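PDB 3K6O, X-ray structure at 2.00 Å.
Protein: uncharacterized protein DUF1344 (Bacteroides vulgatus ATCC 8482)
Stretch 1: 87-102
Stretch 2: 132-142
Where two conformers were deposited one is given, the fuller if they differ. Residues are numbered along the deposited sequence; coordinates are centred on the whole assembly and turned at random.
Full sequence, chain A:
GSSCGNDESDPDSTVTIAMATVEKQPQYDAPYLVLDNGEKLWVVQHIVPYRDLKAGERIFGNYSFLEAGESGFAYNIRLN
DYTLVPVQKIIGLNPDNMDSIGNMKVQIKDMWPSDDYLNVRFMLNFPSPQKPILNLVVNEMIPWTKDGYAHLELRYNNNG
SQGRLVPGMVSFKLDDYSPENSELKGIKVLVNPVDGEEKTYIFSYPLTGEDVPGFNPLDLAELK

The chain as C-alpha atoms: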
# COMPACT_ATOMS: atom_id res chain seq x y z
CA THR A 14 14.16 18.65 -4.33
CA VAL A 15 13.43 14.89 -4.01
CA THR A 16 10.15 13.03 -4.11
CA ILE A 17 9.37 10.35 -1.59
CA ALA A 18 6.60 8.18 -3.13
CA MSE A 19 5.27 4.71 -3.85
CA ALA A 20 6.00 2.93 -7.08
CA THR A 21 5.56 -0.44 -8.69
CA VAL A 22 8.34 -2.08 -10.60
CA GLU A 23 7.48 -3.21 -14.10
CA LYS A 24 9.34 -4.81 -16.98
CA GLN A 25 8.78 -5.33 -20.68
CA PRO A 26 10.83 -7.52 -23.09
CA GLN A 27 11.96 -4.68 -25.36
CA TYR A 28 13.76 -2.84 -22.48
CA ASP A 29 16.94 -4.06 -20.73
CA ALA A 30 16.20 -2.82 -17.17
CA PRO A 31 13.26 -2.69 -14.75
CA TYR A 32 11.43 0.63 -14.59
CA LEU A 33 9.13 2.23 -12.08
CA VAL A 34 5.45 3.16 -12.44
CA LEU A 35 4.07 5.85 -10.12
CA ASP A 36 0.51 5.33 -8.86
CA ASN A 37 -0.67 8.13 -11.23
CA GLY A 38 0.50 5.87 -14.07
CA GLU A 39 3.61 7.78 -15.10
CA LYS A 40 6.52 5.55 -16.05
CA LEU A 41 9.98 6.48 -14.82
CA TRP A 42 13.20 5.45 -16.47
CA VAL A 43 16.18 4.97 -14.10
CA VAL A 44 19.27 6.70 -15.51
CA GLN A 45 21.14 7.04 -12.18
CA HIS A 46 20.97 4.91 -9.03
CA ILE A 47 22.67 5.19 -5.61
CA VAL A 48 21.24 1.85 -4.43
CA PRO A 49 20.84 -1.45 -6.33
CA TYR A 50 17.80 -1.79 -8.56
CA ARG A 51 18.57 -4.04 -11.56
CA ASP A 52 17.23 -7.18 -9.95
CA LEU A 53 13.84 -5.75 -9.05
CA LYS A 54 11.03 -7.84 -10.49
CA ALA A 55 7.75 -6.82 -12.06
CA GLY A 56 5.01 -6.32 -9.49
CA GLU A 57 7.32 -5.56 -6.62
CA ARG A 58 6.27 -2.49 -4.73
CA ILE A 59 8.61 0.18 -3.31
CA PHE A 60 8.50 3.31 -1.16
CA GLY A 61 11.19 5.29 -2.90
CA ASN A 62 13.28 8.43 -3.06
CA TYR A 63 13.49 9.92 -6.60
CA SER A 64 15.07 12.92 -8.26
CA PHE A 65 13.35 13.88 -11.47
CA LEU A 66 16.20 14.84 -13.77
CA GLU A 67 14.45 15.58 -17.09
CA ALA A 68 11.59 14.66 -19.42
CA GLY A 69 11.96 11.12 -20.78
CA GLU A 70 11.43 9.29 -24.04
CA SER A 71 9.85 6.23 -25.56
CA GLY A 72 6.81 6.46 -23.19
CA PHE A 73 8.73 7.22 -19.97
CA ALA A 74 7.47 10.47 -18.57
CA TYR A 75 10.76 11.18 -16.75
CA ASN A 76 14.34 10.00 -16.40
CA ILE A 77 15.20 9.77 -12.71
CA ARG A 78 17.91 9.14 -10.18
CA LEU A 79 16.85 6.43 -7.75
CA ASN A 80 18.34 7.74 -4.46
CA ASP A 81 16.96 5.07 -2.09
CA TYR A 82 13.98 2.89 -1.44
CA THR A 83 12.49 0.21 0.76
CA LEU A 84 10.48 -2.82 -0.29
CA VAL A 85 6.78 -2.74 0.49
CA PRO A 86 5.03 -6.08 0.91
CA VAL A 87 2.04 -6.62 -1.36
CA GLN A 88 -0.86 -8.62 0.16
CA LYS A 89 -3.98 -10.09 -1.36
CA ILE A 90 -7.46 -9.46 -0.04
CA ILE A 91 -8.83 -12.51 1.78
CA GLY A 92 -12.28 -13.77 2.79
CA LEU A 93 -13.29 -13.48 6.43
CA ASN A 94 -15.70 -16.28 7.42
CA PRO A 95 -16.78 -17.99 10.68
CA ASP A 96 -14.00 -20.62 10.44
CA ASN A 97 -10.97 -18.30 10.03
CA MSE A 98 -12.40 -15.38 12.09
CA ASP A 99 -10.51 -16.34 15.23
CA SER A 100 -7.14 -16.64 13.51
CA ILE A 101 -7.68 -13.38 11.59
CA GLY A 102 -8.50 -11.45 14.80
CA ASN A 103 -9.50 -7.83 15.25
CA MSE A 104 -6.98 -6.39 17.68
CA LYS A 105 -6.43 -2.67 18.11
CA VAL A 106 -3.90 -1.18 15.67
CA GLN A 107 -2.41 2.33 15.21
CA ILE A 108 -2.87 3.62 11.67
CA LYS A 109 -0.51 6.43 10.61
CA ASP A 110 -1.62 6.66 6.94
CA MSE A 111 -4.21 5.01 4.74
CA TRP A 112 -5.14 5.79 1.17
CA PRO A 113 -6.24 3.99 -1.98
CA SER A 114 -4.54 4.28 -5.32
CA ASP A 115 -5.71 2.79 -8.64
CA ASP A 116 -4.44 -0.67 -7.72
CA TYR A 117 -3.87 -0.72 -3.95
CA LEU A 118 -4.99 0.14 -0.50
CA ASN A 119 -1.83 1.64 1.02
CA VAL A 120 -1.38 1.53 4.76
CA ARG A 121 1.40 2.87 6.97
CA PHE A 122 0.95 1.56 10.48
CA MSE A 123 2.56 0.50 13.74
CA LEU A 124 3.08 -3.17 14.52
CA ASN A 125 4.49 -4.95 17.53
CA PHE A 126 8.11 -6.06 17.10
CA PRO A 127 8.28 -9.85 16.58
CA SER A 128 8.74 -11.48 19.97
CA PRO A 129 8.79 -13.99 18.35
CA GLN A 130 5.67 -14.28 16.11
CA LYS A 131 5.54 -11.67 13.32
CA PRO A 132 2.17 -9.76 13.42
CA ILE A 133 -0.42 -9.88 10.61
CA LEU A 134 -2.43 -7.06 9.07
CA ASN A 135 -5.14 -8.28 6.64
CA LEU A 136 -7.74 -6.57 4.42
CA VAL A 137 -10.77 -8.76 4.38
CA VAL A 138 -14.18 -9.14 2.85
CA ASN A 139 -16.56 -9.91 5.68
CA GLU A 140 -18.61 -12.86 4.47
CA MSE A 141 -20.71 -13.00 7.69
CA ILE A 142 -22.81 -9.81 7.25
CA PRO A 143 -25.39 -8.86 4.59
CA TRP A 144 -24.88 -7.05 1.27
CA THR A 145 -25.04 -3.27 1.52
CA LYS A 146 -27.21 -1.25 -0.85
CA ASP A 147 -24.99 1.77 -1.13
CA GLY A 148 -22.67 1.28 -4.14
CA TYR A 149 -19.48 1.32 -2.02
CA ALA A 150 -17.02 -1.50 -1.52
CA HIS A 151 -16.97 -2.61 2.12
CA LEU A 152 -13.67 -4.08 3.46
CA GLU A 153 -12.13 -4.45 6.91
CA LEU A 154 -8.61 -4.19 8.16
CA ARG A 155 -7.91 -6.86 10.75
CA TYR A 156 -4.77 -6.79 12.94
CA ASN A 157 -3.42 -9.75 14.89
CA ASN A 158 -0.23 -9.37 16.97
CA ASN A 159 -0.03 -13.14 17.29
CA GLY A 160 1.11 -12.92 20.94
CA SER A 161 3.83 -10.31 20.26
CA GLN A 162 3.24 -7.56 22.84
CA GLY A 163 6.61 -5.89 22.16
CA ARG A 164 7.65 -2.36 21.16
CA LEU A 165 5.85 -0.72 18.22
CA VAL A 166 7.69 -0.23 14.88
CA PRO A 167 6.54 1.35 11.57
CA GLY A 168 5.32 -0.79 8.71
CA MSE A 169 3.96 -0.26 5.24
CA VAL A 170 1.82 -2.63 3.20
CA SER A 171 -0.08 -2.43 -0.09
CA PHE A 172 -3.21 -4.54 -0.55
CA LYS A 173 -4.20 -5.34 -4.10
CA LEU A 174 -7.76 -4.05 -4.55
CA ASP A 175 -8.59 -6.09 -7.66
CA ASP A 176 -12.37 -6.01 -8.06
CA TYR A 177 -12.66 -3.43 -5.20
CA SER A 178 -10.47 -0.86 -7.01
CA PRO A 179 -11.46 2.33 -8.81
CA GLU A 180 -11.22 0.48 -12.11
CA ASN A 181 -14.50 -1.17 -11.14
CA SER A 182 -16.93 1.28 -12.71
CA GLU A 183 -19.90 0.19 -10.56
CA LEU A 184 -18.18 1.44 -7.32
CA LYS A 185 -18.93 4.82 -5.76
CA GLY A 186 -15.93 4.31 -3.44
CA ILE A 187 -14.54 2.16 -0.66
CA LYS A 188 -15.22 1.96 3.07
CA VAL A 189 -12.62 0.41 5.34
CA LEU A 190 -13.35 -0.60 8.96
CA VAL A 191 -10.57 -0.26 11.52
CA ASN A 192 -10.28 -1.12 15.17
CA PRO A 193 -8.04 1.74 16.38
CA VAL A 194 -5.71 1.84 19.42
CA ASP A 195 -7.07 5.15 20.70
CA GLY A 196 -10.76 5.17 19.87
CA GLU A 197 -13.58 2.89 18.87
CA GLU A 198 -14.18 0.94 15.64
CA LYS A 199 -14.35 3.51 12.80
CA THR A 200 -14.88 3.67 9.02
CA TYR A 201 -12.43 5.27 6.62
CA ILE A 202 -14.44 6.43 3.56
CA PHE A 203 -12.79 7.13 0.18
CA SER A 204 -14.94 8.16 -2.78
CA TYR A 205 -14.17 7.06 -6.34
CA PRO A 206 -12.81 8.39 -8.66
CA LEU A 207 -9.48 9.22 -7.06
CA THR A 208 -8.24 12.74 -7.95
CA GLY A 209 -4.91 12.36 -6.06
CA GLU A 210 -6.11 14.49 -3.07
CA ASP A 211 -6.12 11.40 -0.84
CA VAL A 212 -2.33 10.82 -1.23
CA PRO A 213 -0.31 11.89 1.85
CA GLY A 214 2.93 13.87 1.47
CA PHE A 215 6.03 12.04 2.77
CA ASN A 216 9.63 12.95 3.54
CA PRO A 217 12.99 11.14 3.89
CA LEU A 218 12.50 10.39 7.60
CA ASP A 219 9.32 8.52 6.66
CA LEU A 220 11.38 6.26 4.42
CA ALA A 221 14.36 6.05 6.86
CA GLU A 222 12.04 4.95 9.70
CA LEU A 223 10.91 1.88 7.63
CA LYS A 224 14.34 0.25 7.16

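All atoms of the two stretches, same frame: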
# COMPACT_ATOMS: atom_id res chain seq x y z
N VAL A 87 3.30 -6.70 -0.67
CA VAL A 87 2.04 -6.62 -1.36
C VAL A 87 1.23 -7.80 -0.90
O VAL A 87 1.72 -8.92 -1.01
CB VAL A 87 2.21 -6.68 -2.90
CG1 VAL A 87 0.82 -6.77 -3.54
CG2 VAL A 87 2.92 -5.41 -3.40
N GLN A 88 0.04 -7.56 -0.35
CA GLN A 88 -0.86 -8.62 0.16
C GLN A 88 -2.15 -8.68 -0.63
O GLN A 88 -2.65 -7.67 -1.15
CB GLN A 88 -1.18 -8.46 1.66
CG GLN A 88 -0.07 -8.87 2.56
CD GLN A 88 -0.41 -8.83 4.04
OE1 GLN A 88 -1.48 -9.31 4.52
NE2 GLN A 88 0.52 -8.29 4.80
N LYS A 89 -2.68 -9.89 -0.74
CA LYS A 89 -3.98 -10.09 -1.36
C LYS A 89 -5.06 -9.82 -0.33
O LYS A 89 -4.88 -10.08 0.84
CB LYS A 89 -4.14 -11.54 -1.79
CG LYS A 89 -3.24 -11.96 -2.95
CD LYS A 89 -3.03 -13.51 -2.87
CE LYS A 89 -2.09 -14.03 -3.95
NZ LYS A 89 -0.65 -13.62 -3.71
N ILE A 90 -6.22 -9.38 -0.81
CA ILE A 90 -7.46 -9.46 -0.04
C ILE A 90 -7.80 -10.93 0.26
O ILE A 90 -7.55 -11.84 -0.54
CB ILE A 90 -8.59 -8.72 -0.78
CG1 ILE A 90 -8.28 -7.22 -0.76
CG2 ILE A 90 -10.01 -9.06 -0.15
CD1 ILE A 90 -9.24 -6.32 -1.57
N ILE A 91 -8.33 -11.18 1.45
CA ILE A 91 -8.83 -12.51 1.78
C ILE A 91 -10.29 -12.45 2.25
O ILE A 91 -10.81 -11.40 2.63
CB ILE A 91 -7.98 -13.18 2.90
CG1 ILE A 91 -8.04 -12.39 4.18
CG2 ILE A 91 -6.49 -13.37 2.46
CD1 ILE A 91 -7.41 -13.18 5.43
N GLY A 92 -10.92 -13.62 2.28
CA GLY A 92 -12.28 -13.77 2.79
C GLY A 92 -12.26 -14.01 4.28
O GLY A 92 -11.45 -14.78 4.78
N LEU A 93 -13.10 -13.27 5.01
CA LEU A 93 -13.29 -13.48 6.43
C LEU A 93 -14.60 -14.25 6.62
O LEU A 93 -15.66 -13.78 6.21
CB LEU A 93 -13.36 -12.11 7.14
CG LEU A 93 -13.89 -12.11 8.55
CD1 LEU A 93 -12.99 -13.00 9.45
CD2 LEU A 93 -14.07 -10.66 9.15
N ASN A 94 -14.53 -15.42 7.23
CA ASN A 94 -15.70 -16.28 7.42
C ASN A 94 -15.69 -16.82 8.85
O ASN A 94 -14.76 -16.59 9.56
CB ASN A 94 -15.69 -17.36 6.34
CG ASN A 94 -14.46 -18.23 6.40
OD1 ASN A 94 -14.19 -18.86 7.42
ND2 ASN A 94 -13.73 -18.30 5.31
N PRO A 95 -16.76 -17.51 9.30
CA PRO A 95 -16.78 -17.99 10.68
C PRO A 95 -15.62 -18.91 11.07
O PRO A 95 -15.21 -18.92 12.23
CB PRO A 95 -18.09 -18.77 10.75
CG PRO A 95 -18.96 -18.07 9.81
CD PRO A 95 -18.07 -17.69 8.65
N ASP A 96 -15.09 -19.68 10.12
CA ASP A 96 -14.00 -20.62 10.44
C ASP A 96 -12.63 -19.97 10.69
O ASP A 96 -11.93 -20.37 11.63
CB ASP A 96 -13.86 -21.70 9.38
CG ASP A 96 -15.12 -22.49 9.24
OD1 ASP A 96 -15.58 -23.09 10.24
OD2 ASP A 96 -15.70 -22.42 8.14
N ASN A 97 -12.25 -18.99 9.88
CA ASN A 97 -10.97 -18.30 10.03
C ASN A 97 -11.06 -17.00 10.86
O ASN A 97 -10.05 -16.33 11.11
CB ASN A 97 -10.30 -18.01 8.66
CG ASN A 97 -11.10 -17.02 7.84
OD1 ASN A 97 -12.06 -16.41 8.35
ND2 ASN A 97 -10.71 -16.81 6.58
N MSE A 98 -12.25 -16.64 11.34
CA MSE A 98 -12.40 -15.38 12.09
C MSE A 98 -11.41 -15.31 13.26
O MSE A 98 -10.75 -14.30 13.49
CB MSE A 98 -13.85 -15.31 12.61
CG MSE A 98 -14.14 -14.25 13.55
SE MSE A 98 -16.07 -14.31 14.06
CE MSE A 98 -16.07 -16.03 15.02
N ASP A 99 -11.31 -16.38 14.03
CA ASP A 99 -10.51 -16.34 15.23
C ASP A 99 -9.04 -16.11 14.90
O ASP A 99 -8.35 -15.34 15.59
CB ASP A 99 -10.70 -17.60 16.07
CG ASP A 99 -10.07 -17.47 17.44
OD1 ASP A 99 -10.61 -16.71 18.26
OD2 ASP A 99 -9.05 -18.13 17.69
N SER A 100 -8.55 -16.78 13.87
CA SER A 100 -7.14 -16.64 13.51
C SER A 100 -6.86 -15.30 12.82
O SER A 100 -5.75 -14.80 12.87
CB SER A 100 -6.65 -17.83 12.66
OG SER A 100 -7.64 -18.26 11.75
N ILE A 101 -7.87 -14.69 12.19
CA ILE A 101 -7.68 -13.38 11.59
C ILE A 101 -7.66 -12.25 12.67
O ILE A 101 -6.85 -11.32 12.60
CB ILE A 101 -8.73 -13.07 10.50
CG1 ILE A 101 -8.49 -13.91 9.24
CG2 ILE A 101 -8.72 -11.60 10.12
CD1 ILE A 101 -9.66 -13.85 8.24
N GLY A 102 -8.52 -12.36 13.66
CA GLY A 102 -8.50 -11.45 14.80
C GLY A 102 -9.12 -10.09 14.46
O GLY A 102 -9.61 -9.87 13.36
N PRO A 132 3.59 -10.12 13.56
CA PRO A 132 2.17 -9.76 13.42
C PRO A 132 1.63 -9.72 11.99
O PRO A 132 2.38 -9.47 11.04
CB PRO A 132 2.10 -8.34 14.02
CG PRO A 132 3.26 -8.21 14.88
CD PRO A 132 4.35 -9.02 14.19
N ILE A 133 0.31 -9.91 11.89
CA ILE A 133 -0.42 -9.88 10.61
C ILE A 133 -1.43 -8.71 10.56
O ILE A 133 -2.16 -8.45 11.52
CB ILE A 133 -1.19 -11.23 10.35
CG1 ILE A 133 -2.19 -11.58 11.47
CG2 ILE A 133 -0.22 -12.38 10.23
CD1 ILE A 133 -3.04 -12.85 11.16
N LEU A 134 -1.38 -7.98 9.46
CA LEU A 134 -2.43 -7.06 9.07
C LEU A 134 -3.10 -7.57 7.77
O LEU A 134 -2.45 -7.64 6.72
CB LEU A 134 -1.85 -5.66 8.85
CG LEU A 134 -2.91 -4.56 8.62
CD1 LEU A 134 -3.75 -4.28 9.89
CD2 LEU A 134 -2.28 -3.28 8.10
N ASN A 135 -4.39 -7.89 7.84
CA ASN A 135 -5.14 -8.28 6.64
C ASN A 135 -6.27 -7.29 6.25
O ASN A 135 -6.81 -6.54 7.09
CB ASN A 135 -5.78 -9.65 6.86
CG ASN A 135 -4.79 -10.78 6.82
OD1 ASN A 135 -4.47 -11.40 7.86
ND2 ASN A 135 -4.31 -11.08 5.67
N LEU A 136 -6.61 -7.31 4.99
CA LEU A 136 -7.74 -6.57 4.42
C LEU A 136 -8.72 -7.61 3.93
O LEU A 136 -8.41 -8.40 3.04
CB LEU A 136 -7.31 -5.71 3.24
CG LEU A 136 -8.35 -4.74 2.66
CD1 LEU A 136 -8.79 -3.72 3.71
CD2 LEU A 136 -7.80 -4.06 1.43
N VAL A 137 -9.90 -7.65 4.56
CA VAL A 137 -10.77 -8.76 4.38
C VAL A 137 -12.10 -8.32 3.84
O VAL A 137 -12.55 -7.21 4.09
CB VAL A 137 -10.96 -9.48 5.71
CG1 VAL A 137 -9.57 -9.72 6.38
CG2 VAL A 137 -11.90 -8.68 6.59
N VAL A 138 -12.75 -9.22 3.11
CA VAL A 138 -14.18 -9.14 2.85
C VAL A 138 -14.94 -9.93 3.89
O VAL A 138 -14.71 -11.13 4.04
CB VAL A 138 -14.52 -9.70 1.46
CG1 VAL A 138 -16.08 -9.59 1.13
CG2 VAL A 138 -13.65 -9.02 0.40
N ASN A 139 -15.83 -9.27 4.61
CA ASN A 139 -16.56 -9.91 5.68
C ASN A 139 -17.73 -10.69 5.10
O ASN A 139 -18.72 -10.09 4.67
CB ASN A 139 -17.07 -8.87 6.68
CG ASN A 139 -17.60 -9.49 7.98
OD1 ASN A 139 -18.05 -10.62 7.95
ND2 ASN A 139 -17.59 -8.75 9.12
N GLU A 140 -17.62 -12.01 5.09
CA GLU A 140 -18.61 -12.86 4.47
C GLU A 140 -19.74 -13.25 5.44
O GLU A 140 -20.60 -14.07 5.07
CB GLU A 140 -17.95 -14.10 3.88
CG GLU A 140 -16.91 -13.75 2.78
CD GLU A 140 -16.06 -14.93 2.33
OE1 GLU A 140 -16.18 -15.98 2.95
OE2 GLU A 140 -15.30 -14.81 1.35
N MSE A 141 -19.75 -12.67 6.64
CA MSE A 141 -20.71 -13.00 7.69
C MSE A 141 -21.89 -12.00 7.87
O MSE A 141 -22.79 -12.24 8.68
CB MSE A 141 -19.97 -13.06 9.07
CG MSE A 141 -19.07 -14.28 9.25
SE MSE A 141 -18.19 -14.28 10.95
CE MSE A 141 -16.52 -13.43 10.31
N ILE A 142 -21.85 -10.88 7.14
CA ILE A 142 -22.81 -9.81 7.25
C ILE A 142 -23.50 -9.62 5.89
O ILE A 142 -22.94 -9.96 4.88
CB ILE A 142 -22.12 -8.53 7.62
CG1 ILE A 142 -21.13 -8.08 6.54
CG2 ILE A 142 -21.36 -8.67 8.92
CD1 ILE A 142 -20.51 -6.74 6.86
O HOH W 1 -4.74 -9.35 3.64
O HOH W 2 -5.32 -10.45 10.44

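Four backbone hydrogen bonds define the contact, and their alternation identifies a parallel ladder. Leu 93 N donates to Val 138 O (2.8 Å, N-H...O angle 169°) and Glu 140 N to Leu 93 O (2.9 Å, 160°); one repeat earlier, Val 138 N donates to Ile 91 O (3.0 Å, 157°) and Ile 91 N to Leu 136 O (3.2 Å, 161°). Ile 91 and Leu 93 thus each bond through both N and O to residues flanking their partners, Val 137 and Asn 139, as parallel pairing requires. Where the ladder begins, a water takes over: it donates to Lys 89 O (2.9 Å) and accepts from Leu 136 N (3.1 Å) and Asn 135 ND2 (2.7 Å).

Gly 92 leaves room for Glu 140, whose OE2 lies 3.5 Å from Gly 92 CA; an ideal CB there would sit 2.4 Å from that oxygen, a clash.

Packing follows the strand alternation. Ile 91, Leu 93 and Val 137 share one face, with Ile 91 CG1 to Val 137 CG1 and Leu 93 CB to Val 137 CG2 both at 3.8 Å. Selenomethionine Met 141 extends this cluster: its CE lies 3.4 Å from Leu 93 CG, its CG 3.6 Å from Pro 95 CD, and its SE 3.8 Å from Met 98 SE. Separately, Ile 90 CG2 meets Val 138 CG2 at 3.7 Å.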